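Local coordinates for 3-deoxy-D-manno-octulosonate 8-phosphate phosphatase KdsC (Haemophilus influenzae, PDB 4HGP), which hydrolyses 3-deoxy-D-manno-octulosonate 8-phosphate to 3-deoxy-D-manno-octulosonate and inorganic phosphate in lipopolysaccharide biosynthesis, with magnesium as cofactor, at residues Asp14-Leu19 against Ser58-Pro63. Numbering follows the deposited sequence.
Sequences DVDGVL and SGRDSP. With MG (magnesium ion), chain B; VN4 (oxido(dioxo)vanadium), chain C; KDO (3-deoxy-alpha-D-manno-oct-2-ulopyranosonic acid), chain D.
D14 and S58, which follow neighbouring parallel strands, bring their CA atoms to within 5.3 Å of each other, and their loops meet mainly through the vanadate between them. The D14 carboxylate is shared: OD1 lies 2.1 Å from the vanadium, while OD2 and the backbone O of D16 bind magnesium, whose shell D107 and two waters help complete. V15 N and D16 N both donate to vanadate O1, D16 the straighter at 164°; from the other loop, G59 N reaches vanadate O3 at 2.8 Å. This is consistent with the vanadium mimicking the phosphoryl group as it is transferred in a HAD phosphatase. Direct contact is slight, 166 Å² buried with both sides summed: V15 chi1, at -176°, turns CG2 onto S58 CB at 3.7 Å. One water donates to both D16 OD2 and S58 OG, and D16 OD1 makes a salt bridge with K34. The R60 side chain crosses that of D16 at about a right angle, and its NH1 comes 2.7 Å from O1A of the KDO product; V38 of a second subunit packs on D16. Strand 10-13 leads into segment 14-19, and the adjacent strand 53-57 continues through S58 to helix 63-72, N-capped by S62.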
loop_
_atom_site.group_PDB
_atom_site.type_symbol
_atom_site.label_atom_id
_atom_site.label_comp_id
_atom_site.label_asym_id
_atom_site.label_seq_id
_atom_site.Cartn_x
_atom_site.Cartn_y
_atom_site.Cartn_z
ATOM N N ASP A 14 14.424 12.246 -8.757
ATOM C CA ASP A 14 14.227 10.905 -9.261
ATOM C C ASP A 14 12.751 10.528 -9.057
ATOM O O ASP A 14 12.061 11.155 -8.261
ATOM C CB ASP A 14 15.126 9.958 -8.484
ATOM C CG ASP A 14 14.860 8.532 -8.816
ATOM O OD1 ASP A 14 14.827 8.225 -10.022
ATOM O OD2 ASP A 14 14.642 7.737 -7.881
ATOM N N VAL A 15 12.256 9.523 -9.774
ATOM C CA VAL A 15 10.842 9.165 -9.653
ATOM C C VAL A 15 10.593 7.941 -8.792
ATOM O O VAL A 15 9.920 8.017 -7.758
ATOM C CB VAL A 15 10.197 8.925 -11.023
ATOM C CG1 VAL A 15 8.708 8.640 -10.872
ATOM C CG2 VAL A 15 10.459 10.109 -11.937
ATOM N N ASP A 16 11.100 6.799 -9.239
ATOM C CA ASP A 16 10.785 5.554 -8.554
ATOM C C ASP A 16 11.503 5.516 -7.217
ATOM O O ASP A 16 12.739 5.627 -7.155
ATOM C CB ASP A 16 11.144 4.334 -9.414
ATOM C CG ASP A 16 10.525 4.391 -10.800
ATOM O OD1 ASP A 16 9.278 4.360 -10.894
ATOM O OD2 ASP A 16 11.281 4.462 -11.798
ATOM N N GLY A 17 10.719 5.388 -6.150
ATOM C CA GLY A 17 11.256 5.328 -4.802
ATOM C C GLY A 17 11.462 6.694 -4.167
ATOM O O GLY A 17 11.942 6.802 -3.036
ATOM N N VAL A 18 11.096 7.742 -4.893
ATOM C CA VAL A 18 11.135 9.096 -4.352
ATOM C C VAL A 18 9.755 9.732 -4.461
ATOM O O VAL A 18 9.133 10.055 -3.447
ATOM C CB VAL A 18 12.195 9.973 -5.045
ATOM C CG1 VAL A 18 11.965 11.459 -4.728
ATOM C CG2 VAL A 18 13.585 9.542 -4.595
ATOM N N LEU A 19 9.290 9.899 -5.699
ATOM C CA LEU A 19 7.944 10.386 -5.972
ATOM C C LEU A 19 6.961 9.229 -5.839
ATOM O O LEU A 19 5.765 9.440 -5.682
ATOM C CB LEU A 19 7.865 11.015 -7.367
ATOM C CG LEU A 19 8.753 12.241 -7.615
ATOM C CD1 LEU A 19 8.538 12.789 -9.006
ATOM C CD2 LEU A 19 8.489 13.329 -6.578
ATOM N N SER A 58 14.829 10.273 -14.477
ATOM C CA SER A 58 14.458 8.886 -14.210
ATOM C C SER A 58 15.143 7.911 -15.160
ATOM O O SER A 58 15.291 8.196 -16.344
ATOM C CB SER A 58 12.935 8.716 -14.317
ATOM O OG SER A 58 12.544 7.376 -14.080
ATOM N N GLY A 59 15.550 6.761 -14.636
ATOM C CA GLY A 59 16.121 5.706 -15.451
ATOM C C GLY A 59 15.061 4.914 -16.197
ATOM O O GLY A 59 15.377 4.049 -17.016
ATOM N N ARG A 60 13.797 5.198 -15.897
ATOM C CA ARG A 60 12.672 4.593 -16.604
ATOM C C ARG A 60 11.840 5.656 -17.309
ATOM O O ARG A 60 11.813 6.818 -16.899
ATOM C CB ARG A 60 11.768 3.805 -15.643
ATOM C CG ARG A 60 12.458 2.689 -14.887
ATOM C CD ARG A 60 11.429 1.767 -14.265
ATOM N NE ARG A 60 10.624 1.122 -15.295
ATOM C CZ ARG A 60 10.917 -0.044 -15.854
ATOM N NH1 ARG A 60 11.999 -0.717 -15.474
ATOM N NH2 ARG A 60 10.128 -0.539 -16.797
ATOM N N ASP A 61 11.157 5.244 -18.372
ATOM C CA ASP A 61 10.268 6.129 -19.113
ATOM C C ASP A 61 8.956 5.398 -19.341
ATOM O O ASP A 61 8.943 4.183 -19.546
ATOM C CB ASP A 61 10.887 6.509 -20.461
ATOM C CG ASP A 61 10.138 7.646 -21.158
ATOM O OD1 ASP A 61 9.032 7.996 -20.714
ATOM O OD2 ASP A 61 10.661 8.193 -22.156
ATOM N N SER A 62 7.861 6.145 -19.317
ATOM C CA SER A 62 6.528 5.605 -19.571
ATOM C C SER A 62 5.571 6.744 -19.913
ATOM O O SER A 62 5.750 7.869 -19.448
ATOM C CB SER A 62 6.005 4.845 -18.349
ATOM O OG SER A 62 5.619 5.741 -17.318
ATOM N N PRO A 63 4.541 6.455 -20.724
ATOM C CA PRO A 63 3.499 7.451 -21.004
ATOM C C PRO A 63 2.805 7.922 -19.723
ATOM O O PRO A 63 2.354 9.069 -19.651
ATOM C CB PRO A 63 2.511 6.683 -21.884
ATOM C CG PRO A 63 3.313 5.589 -22.495
ATOM C CD PRO A 63 4.312 5.197 -21.454
HETATM MG MG MG B . 14.796 5.761 -7.508
HETATM V V VN4 C . 14.417 6.328 -10.827
HETATM O O1 VN4 C . 12.693 7.275 -11.483
HETATM O O2 VN4 C . 14.488 5.255 -9.043
HETATM O O3 VN4 C . 16.183 6.690 -11.881
HETATM C C1 KDO D . 13.480 -2.018 -12.232
HETATM O O1A KDO D . 12.699 -2.043 -13.214
HETATM O O1B KDO D . 13.124 -2.535 -11.146
HETATM C C2 KDO D . 14.821 -1.362 -12.333
HETATM O O2 KDO D . 15.458 -1.454 -10.995
HETATM C C3 KDO D . 15.489 -1.932 -13.118
HETATM C C4 KDO D . 16.556 -1.368 -13.544
HETATM O O4 KDO D . 16.666 -1.759 -15.013
HETATM C C5 KDO D . 16.643 0.113 -13.566
HETATM O O5 KDO D . 16.192 0.455 -14.795
HETATM C C6 KDO D . 15.908 1.026 -12.443
HETATM O O6 KDO D . 14.668 0.100 -12.690
HETATM C C7 KDO D . 15.676 2.271 -12.678
HETATM O O7 KDO D . 15.523 2.481 -14.109
HETATM C C8 KDO D . 16.818 3.194 -12.110
HETATM O O8 KDO D . 16.533 4.539 -11.943
HETATM O O HOH W 1 10.025 6.072 -13.643
HETATM O O HOH W 2 14.845 3.714 -7.211
HETATM O O HOH W 3 16.812 5.797 -7.963
#